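Long-range contacts in galactose-binding lectin (Arachis hypogaea, PDB 2DVA), which binds carbohydrates as a galactose-specific, tetrameric legume lectin that carries a calcium and a manganese ion in each subunit: residues A[19-24]-A[45-50]; A[66-71]-A[222-227]; A[83-88]-A[204-209]; A[120-125]-A[136-141]. All blocks are in the same frame, centred on the assembly; numbering follows the deposited sequence.

Interaction 1 of 4, residues A[19-24]-A[45-50]; sequences NFQGDV and RVLYAM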
# COMPACT_ATOMS: atom_id res chain seq x y z
N ASN A 19 -9.08 16.20 -11.66
CA ASN A 19 -9.75 17.07 -12.61
C ASN A 19 -10.66 17.99 -11.81
O ASN A 19 -11.50 17.52 -11.05
CB ASN A 19 -10.61 16.25 -13.59
CG ASN A 19 -9.79 15.44 -14.58
OD1 ASN A 19 -10.25 14.41 -15.08
ND2 ASN A 19 -8.58 15.91 -14.88
N PHE A 20 -10.48 19.30 -11.98
CA PHE A 20 -11.31 20.28 -11.28
C PHE A 20 -12.38 20.82 -12.24
O PHE A 20 -12.07 21.21 -13.36
CB PHE A 20 -10.45 21.44 -10.78
CG PHE A 20 -9.42 21.04 -9.77
CD1 PHE A 20 -9.77 20.84 -8.44
CD2 PHE A 20 -8.09 20.85 -10.14
CE1 PHE A 20 -8.83 20.45 -7.49
CE2 PHE A 20 -7.13 20.46 -9.20
CZ PHE A 20 -7.51 20.26 -7.87
N GLN A 21 -13.63 20.83 -11.79
CA GLN A 21 -14.72 21.35 -12.60
C GLN A 21 -15.50 22.40 -11.83
O GLN A 21 -15.84 22.20 -10.66
CB GLN A 21 -15.69 20.22 -13.00
CG GLN A 21 -15.04 19.03 -13.69
CD GLN A 21 -16.07 18.07 -14.27
OE1 GLN A 21 -17.09 17.78 -13.64
NE2 GLN A 21 -15.81 17.58 -15.47
N GLY A 22 -15.78 23.52 -12.47
CA GLY A 22 -16.55 24.56 -11.81
C GLY A 22 -15.81 25.45 -10.84
O GLY A 22 -14.64 25.78 -11.04
N ASP A 23 -16.50 25.83 -9.77
CA ASP A 23 -15.95 26.73 -8.76
C ASP A 23 -15.02 26.10 -7.74
O ASP A 23 -14.85 26.63 -6.64
CB ASP A 23 -17.10 27.42 -8.03
CG ASP A 23 -18.10 28.06 -8.99
OD1 ASP A 23 -17.64 28.62 -10.01
OD2 ASP A 23 -19.32 28.01 -8.72
N VAL A 24 -14.39 24.99 -8.09
CA VAL A 24 -13.48 24.31 -7.17
C VAL A 24 -12.20 25.08 -6.89
O VAL A 24 -11.60 25.67 -7.79
CB VAL A 24 -13.09 22.91 -7.69
CG1 VAL A 24 -12.20 22.22 -6.67
CG2 VAL A 24 -14.33 22.09 -7.97
N ARG A 45 -16.89 20.60 -8.63
CA ARG A 45 -16.74 19.15 -8.60
C ARG A 45 -15.28 18.80 -8.79
O ARG A 45 -14.53 19.53 -9.43
CB ARG A 45 -17.59 18.49 -9.71
CG ARG A 45 -18.93 19.18 -9.97
CD ARG A 45 -19.92 18.28 -10.74
NE ARG A 45 -19.33 17.59 -11.88
CZ ARG A 45 -20.02 16.80 -12.70
NH1 ARG A 45 -21.33 16.63 -12.51
NH2 ARG A 45 -19.42 16.17 -13.70
N VAL A 46 -14.89 17.67 -8.22
CA VAL A 46 -13.52 17.21 -8.32
C VAL A 46 -13.60 15.75 -8.73
O VAL A 46 -14.44 15.01 -8.21
CB VAL A 46 -12.80 17.37 -6.95
CG1 VAL A 46 -13.13 16.20 -6.02
CG2 VAL A 46 -11.33 17.51 -7.17
N LEU A 47 -12.75 15.35 -9.66
CA LEU A 47 -12.74 13.96 -10.13
C LEU A 47 -11.34 13.38 -10.17
O LEU A 47 -10.37 14.09 -10.42
CB LEU A 47 -13.33 13.88 -11.54
CG LEU A 47 -14.77 14.33 -11.76
CD1 LEU A 47 -14.99 14.59 -13.25
CD2 LEU A 47 -15.73 13.28 -11.24
N TYR A 48 -11.23 12.08 -9.91
CA TYR A 48 -9.95 11.41 -10.00
C TYR A 48 -9.73 11.39 -11.52
O TYR A 48 -10.50 10.78 -12.25
CB TYR A 48 -10.04 10.00 -9.45
CG TYR A 48 -8.75 9.23 -9.58
CD1 TYR A 48 -7.59 9.69 -8.97
CD2 TYR A 48 -8.70 8.05 -10.31
CE1 TYR A 48 -6.39 8.99 -9.09
CE2 TYR A 48 -7.51 7.34 -10.44
CZ TYR A 48 -6.36 7.81 -9.83
OH TYR A 48 -5.18 7.11 -9.95
N ALA A 49 -8.68 12.06 -11.99
CA ALA A 49 -8.39 12.17 -13.42
C ALA A 49 -8.47 10.90 -14.26
O ALA A 49 -8.98 10.93 -15.37
CB ALA A 49 -7.03 12.83 -13.61
N MET A 50 -7.97 9.79 -13.73
CA MET A 50 -7.96 8.52 -14.46
C MET A 50 -9.33 7.85 -14.55
O MET A 50 -10.04 7.71 -13.55
CB MET A 50 -6.98 7.54 -13.81
CG MET A 50 -6.95 6.15 -14.45
SD MET A 50 -6.57 4.79 -13.27
CE MET A 50 -4.82 5.08 -12.96
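Arg45 faces Gln21 at the margin of the curved seven-stranded sheet of the legume lectin sandwich, where strand 18-22 is outermost within the chain and runs antiparallel to strand 43-53. The backbones of this pair exchange two bonds, Arg45 N to Gln21 O and Gln21 N to Arg45 O, both 2.8 Å. Their side chains lie on one face of the sheet. There a bend at chi3 (-46°) turns the guanidinium so that NE and NH2 converge on Gln21 OE1, at 2.9 and 2.8 Å; the NH2 bond uses a lone pair of the amide oxygen, and the amide and guanidinium planes are 20° apart. Arginine suits the place because NH1 can reach Gly107 O while NH2 also meets Thr94. Val46 sits on the other face beside Phe20, its CG2 packing against the ring. Leu47 repeats the paired backbone bonds with Asn19 and returns to the face of Arg45, where its CD1 packs against CD and NE2 of the Gln21 amide, whose NE2 is bonded to Thr94 O. Beyond the strand, small Ala49 lets the Asn19 amide lie close: Asn19 OD1, which accepts from Lys203, is 3.4 Å from Ala49 CA.

Interaction 2 of 4, residues A[66-71]-A[222-227]; sequences LTSFSF and SWSFTS
Thr67 OG1 is the polar hub between strands 66-71 and 222-227. It donates to Ser224 O at 2.7 Å and accepts from the indole Trp223 NE1 at 2.9 Å, the acceptor lying 18° out of the ring plane. The hydroxyl is carried across to the tryptophan with OG1 anti to the backbone N (chi1 -175°). Threonine fits here because its hydroxyl serves both the indole N-H and Ser224 O, a carbonyl that Ser68 N also uses, while its CB packs against the Phe225 ring, 3.7 Å from Phe225 CD2. Further backbone bonds join Leu66 with Thr226 in both directions and lead from Ser224 N to Ser68 O. The other face carries the serines, flanked by Leu66 and Thr226: Ser68 OG lies 3.0 Å from Ser224 OG, and Ser70 OG is hydrogen-bonded to Ser222 OG at 2.9 Å. A water sits 2.7 Å from Ser222 OG and reaches Ser68 O weakly. This pairing belongs to the back sheet of the legume lectin sandwich, and its two faces differ accordingly: mostly small hydroxyl side chains on one; the rings of Phe69, Trp223 and Phe225, with Thr67 among them, toward the opposing sheet on the other. Among the rings, Phe69 presents its edge to the face of the Trp223 five-membered ring in an offset T-shaped pair, centroids 5.9 Å apart and planes at 81°. The Phe206 ring meets both Phe69 and Trp223 edge-to-face.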
# COMPACT_ATOMS: atom_id res chain seq x y z
N LEU A 66 -13.39 -0.40 -2.31
CA LEU A 66 -13.38 0.05 -0.94
C LEU A 66 -12.84 1.46 -1.05
O LEU A 66 -11.84 1.70 -1.72
CB LEU A 66 -12.43 -0.78 -0.08
CG LEU A 66 -12.24 -0.28 1.35
CD1 LEU A 66 -13.55 -0.40 2.11
CD2 LEU A 66 -11.15 -1.08 2.04
N THR A 67 -13.52 2.41 -0.42
CA THR A 67 -13.09 3.80 -0.48
C THR A 67 -13.54 4.53 0.77
O THR A 67 -14.61 4.25 1.32
CB THR A 67 -13.67 4.50 -1.76
OG1 THR A 67 -13.14 5.83 -1.87
CG2 THR A 67 -15.19 4.57 -1.68
N SER A 68 -12.71 5.45 1.25
CA SER A 68 -13.08 6.21 2.43
C SER A 68 -12.60 7.63 2.23
O SER A 68 -11.58 7.86 1.59
CB SER A 68 -12.49 5.60 3.70
OG SER A 68 -11.09 5.77 3.75
N PHE A 69 -13.35 8.58 2.76
CA PHE A 69 -12.98 9.97 2.62
C PHE A 69 -13.53 10.77 3.79
O PHE A 69 -14.40 10.29 4.52
CB PHE A 69 -13.53 10.50 1.30
CG PHE A 69 -15.00 10.23 1.09
CD1 PHE A 69 -15.96 11.06 1.67
CD2 PHE A 69 -15.42 9.15 0.32
CE1 PHE A 69 -17.32 10.82 1.48
CE2 PHE A 69 -16.77 8.90 0.12
CZ PHE A 69 -17.73 9.74 0.70
N SER A 70 -13.02 11.98 3.98
CA SER A 70 -13.51 12.82 5.06
C SER A 70 -13.83 14.19 4.49
O SER A 70 -13.11 14.69 3.62
CB SER A 70 -12.48 12.95 6.19
OG SER A 70 -11.38 13.74 5.79
N PHE A 71 -14.91 14.78 4.96
CA PHE A 71 -15.31 16.09 4.49
C PHE A 71 -15.79 16.97 5.64
O PHE A 71 -15.93 16.51 6.78
CB PHE A 71 -16.42 15.95 3.45
CG PHE A 71 -17.72 15.43 4.01
CD1 PHE A 71 -18.54 16.24 4.80
CD2 PHE A 71 -18.13 14.12 3.75
CE1 PHE A 71 -19.76 15.76 5.31
CE2 PHE A 71 -19.34 13.64 4.25
CZ PHE A 71 -20.15 14.46 5.03
N SER A 222 -9.76 14.43 2.59
CA SER A 222 -8.91 13.30 2.24
C SER A 222 -9.73 12.28 1.47
O SER A 222 -10.96 12.32 1.50
CB SER A 222 -8.33 12.66 3.50
OG SER A 222 -9.35 12.16 4.35
N TRP A 223 -9.05 11.37 0.78
CA TRP A 223 -9.73 10.37 -0.02
C TRP A 223 -8.80 9.22 -0.41
O TRP A 223 -7.75 9.45 -1.01
CB TRP A 223 -10.30 11.03 -1.29
CG TRP A 223 -11.14 10.13 -2.15
CD1 TRP A 223 -11.85 9.03 -1.75
CD2 TRP A 223 -11.39 10.27 -3.56
NE1 TRP A 223 -12.52 8.49 -2.81
CE2 TRP A 223 -12.26 9.22 -3.94
CE3 TRP A 223 -10.97 11.18 -4.54
CZ2 TRP A 223 -12.72 9.06 -5.25
CZ3 TRP A 223 -11.43 11.02 -5.85
CH2 TRP A 223 -12.29 9.97 -6.19
N SER A 224 -9.18 8.00 -0.04
CA SER A 224 -8.42 6.81 -0.40
C SER A 224 -9.38 5.90 -1.17
O SER A 224 -10.58 5.91 -0.92
CB SER A 224 -7.85 6.09 0.84
OG SER A 224 -8.86 5.66 1.73
N PHE A 225 -8.85 5.11 -2.09
CA PHE A 225 -9.70 4.27 -2.92
C PHE A 225 -8.96 3.06 -3.47
O PHE A 225 -7.78 3.13 -3.81
CB PHE A 225 -10.26 5.14 -4.06
CG PHE A 225 -11.01 4.38 -5.14
CD1 PHE A 225 -10.32 3.66 -6.11
CD2 PHE A 225 -12.40 4.43 -5.19
CE1 PHE A 225 -11.01 2.99 -7.14
CE2 PHE A 225 -13.10 3.77 -6.21
CZ PHE A 225 -12.40 3.05 -7.19
N THR A 226 -9.66 1.93 -3.53
CA THR A 226 -9.10 0.72 -4.09
C THR A 226 -10.21 -0.04 -4.77
O THR A 226 -11.24 -0.33 -4.15
CB THR A 226 -8.49 -0.24 -3.04
OG1 THR A 226 -7.46 0.42 -2.30
CG2 THR A 226 -7.89 -1.44 -3.75
N SER A 227 -10.00 -0.36 -6.04
CA SER A 227 -10.98 -1.12 -6.79
C SER A 227 -10.22 -2.28 -7.42
O SER A 227 -9.08 -2.14 -7.85
CB SER A 227 -11.63 -0.26 -7.88
OG SER A 227 -10.68 0.15 -8.85
O HOH W 1 -10.11 9.59 4.14

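Interaction 3 of 4, residues A[83-88]-A[204-209]; sequences DGIIFF and FGFSAS. With GAL (beta-D-galactopyranose), chain E.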
# COMPACT_ATOMS: atom_id res chain seq x y z
N ASP A 83 -25.93 23.34 -0.20
CA ASP A 83 -26.94 22.28 -0.27
C ASP A 83 -26.45 20.89 0.14
O ASP A 83 -27.25 20.01 0.45
CB ASP A 83 -27.51 22.21 -1.69
CG ASP A 83 -28.63 23.19 -1.92
OD1 ASP A 83 -29.79 22.83 -1.65
OD2 ASP A 83 -28.34 24.32 -2.35
N GLY A 84 -25.14 20.69 0.12
CA GLY A 84 -24.61 19.39 0.50
C GLY A 84 -23.53 18.89 -0.44
O GLY A 84 -23.19 19.54 -1.43
N ILE A 85 -23.01 17.70 -0.14
CA ILE A 85 -21.96 17.09 -0.92
C ILE A 85 -22.37 15.71 -1.43
O ILE A 85 -23.06 14.96 -0.73
CB ILE A 85 -20.69 16.90 -0.06
CG1 ILE A 85 -20.24 18.24 0.52
CG2 ILE A 85 -19.59 16.24 -0.89
CD1 ILE A 85 -18.95 18.15 1.32
N ILE A 86 -21.96 15.37 -2.65
CA ILE A 86 -22.28 14.05 -3.17
C ILE A 86 -21.05 13.37 -3.74
O ILE A 86 -20.29 13.95 -4.52
CB ILE A 86 -23.40 14.07 -4.24
CG1 ILE A 86 -23.69 12.63 -4.67
CG2 ILE A 86 -23.00 14.92 -5.43
CD1 ILE A 86 -24.90 12.46 -5.57
N PHE A 87 -20.84 12.13 -3.31
CA PHE A 87 -19.75 11.29 -3.80
C PHE A 87 -20.42 10.58 -4.97
O PHE A 87 -21.37 9.83 -4.77
CB PHE A 87 -19.33 10.28 -2.72
CG PHE A 87 -18.45 9.17 -3.24
CD1 PHE A 87 -17.23 9.43 -3.84
CD2 PHE A 87 -18.87 7.84 -3.13
CE1 PHE A 87 -16.43 8.40 -4.33
CE2 PHE A 87 -18.07 6.80 -3.61
CZ PHE A 87 -16.85 7.08 -4.22
N PHE A 88 -19.93 10.80 -6.18
CA PHE A 88 -20.57 10.16 -7.33
C PHE A 88 -19.66 9.40 -8.28
O PHE A 88 -18.43 9.52 -8.23
CB PHE A 88 -21.39 11.19 -8.12
CG PHE A 88 -20.56 12.24 -8.82
CD1 PHE A 88 -19.78 13.14 -8.10
CD2 PHE A 88 -20.58 12.34 -10.21
CE1 PHE A 88 -19.03 14.13 -8.75
CE2 PHE A 88 -19.84 13.32 -10.87
CZ PHE A 88 -19.06 14.22 -10.14
N PHE A 204 -14.74 8.76 -10.72
CA PHE A 204 -15.23 8.94 -9.35
C PHE A 204 -14.86 10.34 -8.89
O PHE A 204 -13.81 10.87 -9.28
CB PHE A 204 -14.58 7.92 -8.41
CG PHE A 204 -15.03 6.50 -8.63
CD1 PHE A 204 -14.52 5.75 -9.68
CD2 PHE A 204 -15.94 5.90 -7.77
CE1 PHE A 204 -14.91 4.41 -9.88
CE2 PHE A 204 -16.34 4.57 -7.95
CZ PHE A 204 -15.82 3.83 -9.01
N GLY A 205 -15.70 10.94 -8.05
CA GLY A 205 -15.39 12.27 -7.56
C GLY A 205 -16.40 12.81 -6.56
O GLY A 205 -17.22 12.07 -6.03
N PHE A 206 -16.32 14.11 -6.31
CA PHE A 206 -17.22 14.77 -5.37
C PHE A 206 -17.80 16.02 -6.01
O PHE A 206 -17.12 16.68 -6.80
CB PHE A 206 -16.47 15.15 -4.10
CG PHE A 206 -15.94 13.97 -3.35
CD1 PHE A 206 -16.74 13.29 -2.45
CD2 PHE A 206 -14.65 13.51 -3.58
CE1 PHE A 206 -16.27 12.16 -1.79
CE2 PHE A 206 -14.16 12.38 -2.93
CZ PHE A 206 -14.98 11.70 -2.03
N SER A 207 -19.04 16.33 -5.67
CA SER A 207 -19.70 17.52 -6.20
C SER A 207 -20.49 18.20 -5.08
O SER A 207 -21.00 17.53 -4.18
CB SER A 207 -20.65 17.15 -7.34
OG SER A 207 -21.28 18.31 -7.88
N ALA A 208 -20.57 19.52 -5.13
CA ALA A 208 -21.31 20.31 -4.14
C ALA A 208 -21.86 21.55 -4.85
O ALA A 208 -21.33 21.98 -5.87
CB ALA A 208 -20.40 20.72 -2.99
N SER A 209 -22.93 22.12 -4.30
CA SER A 209 -23.54 23.29 -4.91
C SER A 209 -24.31 24.13 -3.91
O SER A 209 -24.50 23.73 -2.76
CB SER A 209 -24.48 22.84 -6.03
OG SER A 209 -25.46 21.94 -5.54
C1 GAL E . -33.29 27.21 -2.90
C2 GAL E . -32.68 25.95 -3.50
C3 GAL E . -32.40 24.89 -2.42
C4 GAL E . -31.48 25.47 -1.21
C5 GAL E . -32.26 26.68 -0.58
C6 GAL E . -31.93 27.54 0.62
O2 GAL E . -33.61 25.52 -4.47
O3 GAL E . -31.71 23.80 -3.03
O4 GAL E . -30.24 26.02 -1.69
O5 GAL E . -32.50 27.69 -1.70
O6 GAL E . -32.66 28.37 1.48
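In the galactose pocket, the end of strand 204-209 holds the sugar-binding aspartate: Asp83 N donates to Ser209 O at 3.0 Å. The Asp83 carboxylate then takes two hydroxyls of the sugar, GAL O3 on OD1 and GAL O4 on OD2, both at 2.6 Å. Aspartate suits this place since its two oxygens match a vicinal pair of hydroxyls; the peptide bond before it is cis, which is a hallmark of legume lectins. Asn127, Ser211 and Asp80 complete the polar grip on galactose. Away from the pocket the strands become a regular antiparallel pair in the middle of the curved front sheet of the lectin sandwich. Ile86 and Ser207 exchange backbone bonds, as do Phe88 and Gly205. On the face toward the back sheet, Phe87 CD1 meets Phe206 CE1 at 3.5 Å, their rings oblique with planes at 39°, while Phe87 CZ touches Phe204 CD2 at 3.9 Å at the edge of the Phe204 ring. Ile85 and Ala208 extend this apolar surface. The other face carries Ile86, Phe88 and Ser207. With chi1 at 68°, Phe88 CG stands between its backbone N and carbonyl carbon, and the ring reaches back across the neighbouring strand at Gly205, which has no side chain to block it, so that its edge meets the backbone of Phe206 (Phe88 CE1 to Phe206 C 3.5 Å), with Ser207 CB also close. Ser207 OG is satisfied beyond the strands by Leu106 O.

Interaction 4 of 4, residues A[120-125]-A[136-141]; sequences VEFDTY and DHVGID. With MN (manganese (II) ion), chain J; CA (calcium ion), chain I; GAL (beta-D-galactopyranose), chain E.
Asp123 OD2 is shared by two cations and stands beside His137 NE2 in the coordination shell of manganese. It lies 2.2 Å from the manganese and 2.7 Å from the calcium; Asp123 OD1 makes the second bond of the carboxylate to calcium. Aspartate is apt here because the two oxygens of one short carboxylate can serve both ions. Glu121 OE2 and His137 NE2 (2.4 Å) add manganese ligands from the two strands, with two waters and Asp132 completing the six. Calcium also takes Tyr125 O at 2.5 Å, two waters and, from the loop between the strands, Asn127 and Asp132. An Asx turn, Tyr125 N to Asp123 OD1, probably helps to place that carbonyl. A first torsion of 55°, with CG between backbone N and carbonyl carbon, brings the His137 ring against Asp123: Asp123 CB lies over its face, 3.4 Å from the centroid in a CH-pi contact, and ND1 is bonded to Thr135 O, with NE2 directed at the metal. Glu121 OE1 accepts from a manganese-bound water at 2.6 Å. Beneath, Glu121 pairs with Gly139 and Asp123 with His137 through reciprocal backbone bonds; glycine is fitting opposite Glu121, whose CG passes close by. The Tyr125 ring lies with one face against the galactose, GAL C4 3.6 Å above its centre. On the reverse face of the sheet, Val120, Phe122, Val138 and Ile140 form an apolar layer. Strand 84-91 flanks strand 117-123 on one side, strand 149-152 flanks 137-141 on the other, and strands 173-179 and 185-191 of the back sheet cover the layer.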
# COMPACT_ATOMS: atom_id res chain seq x y z
N VAL A 120 -23.59 8.86 -3.49
CA VAL A 120 -23.98 8.84 -2.09
C VAL A 120 -24.00 10.31 -1.68
O VAL A 120 -22.96 10.96 -1.63
CB VAL A 120 -22.94 8.12 -1.20
CG1 VAL A 120 -23.39 8.18 0.26
CG2 VAL A 120 -22.78 6.68 -1.66
N GLU A 121 -25.19 10.82 -1.39
CA GLU A 121 -25.32 12.22 -1.03
C GLU A 121 -25.41 12.47 0.46
O GLU A 121 -25.87 11.61 1.23
CB GLU A 121 -26.53 12.83 -1.74
CG GLU A 121 -27.83 12.14 -1.39
CD GLU A 121 -29.05 12.96 -1.75
OE1 GLU A 121 -29.28 13.19 -2.96
OE2 GLU A 121 -29.77 13.37 -0.83
N PHE A 122 -24.96 13.66 0.86
CA PHE A 122 -24.97 14.13 2.23
C PHE A 122 -25.70 15.45 2.08
O PHE A 122 -25.10 16.51 1.93
CB PHE A 122 -23.53 14.31 2.71
CG PHE A 122 -22.74 13.04 2.67
CD1 PHE A 122 -22.78 12.15 3.73
CD2 PHE A 122 -22.03 12.70 1.52
CE1 PHE A 122 -22.13 10.92 3.66
CE2 PHE A 122 -21.37 11.47 1.43
CZ PHE A 122 -21.42 10.58 2.50
N ASP A 123 -27.02 15.33 2.10
CA ASP A 123 -27.96 16.41 1.89
C ASP A 123 -28.31 17.24 3.12
O ASP A 123 -28.78 16.70 4.11
CB ASP A 123 -29.23 15.80 1.33
CG ASP A 123 -29.94 16.73 0.43
OD1 ASP A 123 -29.85 17.95 0.67
OD2 ASP A 123 -30.60 16.25 -0.50
N THR A 124 -28.12 18.56 3.04
CA THR A 124 -28.41 19.45 4.17
C THR A 124 -29.58 20.41 3.97
O THR A 124 -29.71 21.38 4.72
CB THR A 124 -27.19 20.29 4.55
OG1 THR A 124 -26.94 21.26 3.53
CG2 THR A 124 -25.96 19.41 4.72
N TYR A 125 -30.42 20.17 2.97
CA TYR A 125 -31.58 21.03 2.73
C TYR A 125 -32.70 20.20 2.14
O TYR A 125 -32.47 19.40 1.24
CB TYR A 125 -31.23 22.19 1.80
CG TYR A 125 -32.43 23.06 1.48
CD1 TYR A 125 -33.28 22.74 0.43
CD2 TYR A 125 -32.77 24.15 2.30
CE1 TYR A 125 -34.43 23.46 0.18
CE2 TYR A 125 -33.93 24.89 2.07
CZ TYR A 125 -34.76 24.54 1.00
OH TYR A 125 -35.92 25.25 0.76
N ASP A 136 -31.90 16.62 7.44
CA ASP A 136 -30.62 16.26 6.83
C ASP A 136 -30.61 14.75 6.63
O ASP A 136 -31.24 14.01 7.39
CB ASP A 136 -29.45 16.64 7.75
CG ASP A 136 -29.26 18.14 7.85
OD1 ASP A 136 -29.94 18.88 7.10
OD2 ASP A 136 -28.43 18.58 8.67
N HIS A 137 -29.89 14.28 5.61
CA HIS A 137 -29.88 12.86 5.34
C HIS A 137 -28.77 12.40 4.40
O HIS A 137 -28.16 13.20 3.69
CB HIS A 137 -31.22 12.46 4.72
CG HIS A 137 -31.57 13.26 3.50
ND1 HIS A 137 -32.03 14.56 3.57
CD2 HIS A 137 -31.46 12.97 2.18
CE1 HIS A 137 -32.20 15.03 2.34
NE2 HIS A 137 -31.86 14.08 1.49
N VAL A 138 -28.51 11.10 4.43
CA VAL A 138 -27.54 10.49 3.54
C VAL A 138 -28.43 9.68 2.60
O VAL A 138 -29.35 8.98 3.03
CB VAL A 138 -26.58 9.52 4.29
CG1 VAL A 138 -25.62 8.86 3.29
CG2 VAL A 138 -25.78 10.28 5.34
N GLY A 139 -28.18 9.79 1.30
CA GLY A 139 -28.99 9.07 0.35
C GLY A 139 -28.18 8.37 -0.72
O GLY A 139 -27.04 8.74 -0.99
N ILE A 140 -28.77 7.33 -1.30
CA ILE A 140 -28.11 6.58 -2.36
C ILE A 140 -28.88 6.98 -3.61
O ILE A 140 -30.08 6.74 -3.72
CB ILE A 140 -28.24 5.07 -2.15
CG1 ILE A 140 -27.51 4.67 -0.86
CG2 ILE A 140 -27.67 4.32 -3.37
CD1 ILE A 140 -26.06 5.08 -0.82
N ASP A 141 -28.18 7.61 -4.55
CA ASP A 141 -28.81 8.08 -5.77
C ASP A 141 -28.44 7.27 -7.01
O ASP A 141 -27.30 6.86 -7.18
CB ASP A 141 -28.45 9.55 -6.02
CG ASP A 141 -28.84 10.45 -4.86
OD1 ASP A 141 -29.63 10.02 -3.98
OD2 ASP A 141 -28.37 11.61 -4.84
MN MN J . -31.67 14.41 -0.85
CA CA I . -31.69 18.63 -1.02
C1 GAL E . -33.29 27.21 -2.90
C2 GAL E . -32.68 25.95 -3.50
C3 GAL E . -32.40 24.89 -2.42
C4 GAL E . -31.48 25.47 -1.21
C5 GAL E . -32.26 26.68 -0.58
C6 GAL E . -31.93 27.54 0.62
O2 GAL E . -33.61 25.52 -4.47
O3 GAL E . -31.71 23.80 -3.03
O4 GAL E . -30.24 26.02 -1.69
O5 GAL E . -32.50 27.69 -1.70
O6 GAL E . -32.66 28.37 1.48
O HOH W 2 -31.26 14.89 -3.09
O HOH W 3 -31.12 17.50 -3.36
O HOH W 4 -29.61 20.15 -0.96
O HOH W 5 -32.80 12.40 -1.03

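In the fold
Interactions 1, 3 and 4 follow one another across the curved front sheet: Val46 O is 2.8 Å from Phe206 N between interactions 1 and 3, and Phe87 O is 2.7 Å from Val120 N between 3 and 4. Interaction 2 lies in the opposing sheet and closes the core from behind; Phe69 CG approaches Phe206 CZ at 3.5 Å, and Phe71 CZ approaches Phe122 CD1 at 3.7 Å. Interactions 3 and 4, with centres about 10 Å apart, both reach galactose, one through a carboxylate and the other through an aromatic face next to the metals. Interaction 1, its centre about 20 Å from that of interaction 4, lies away from the metal sites.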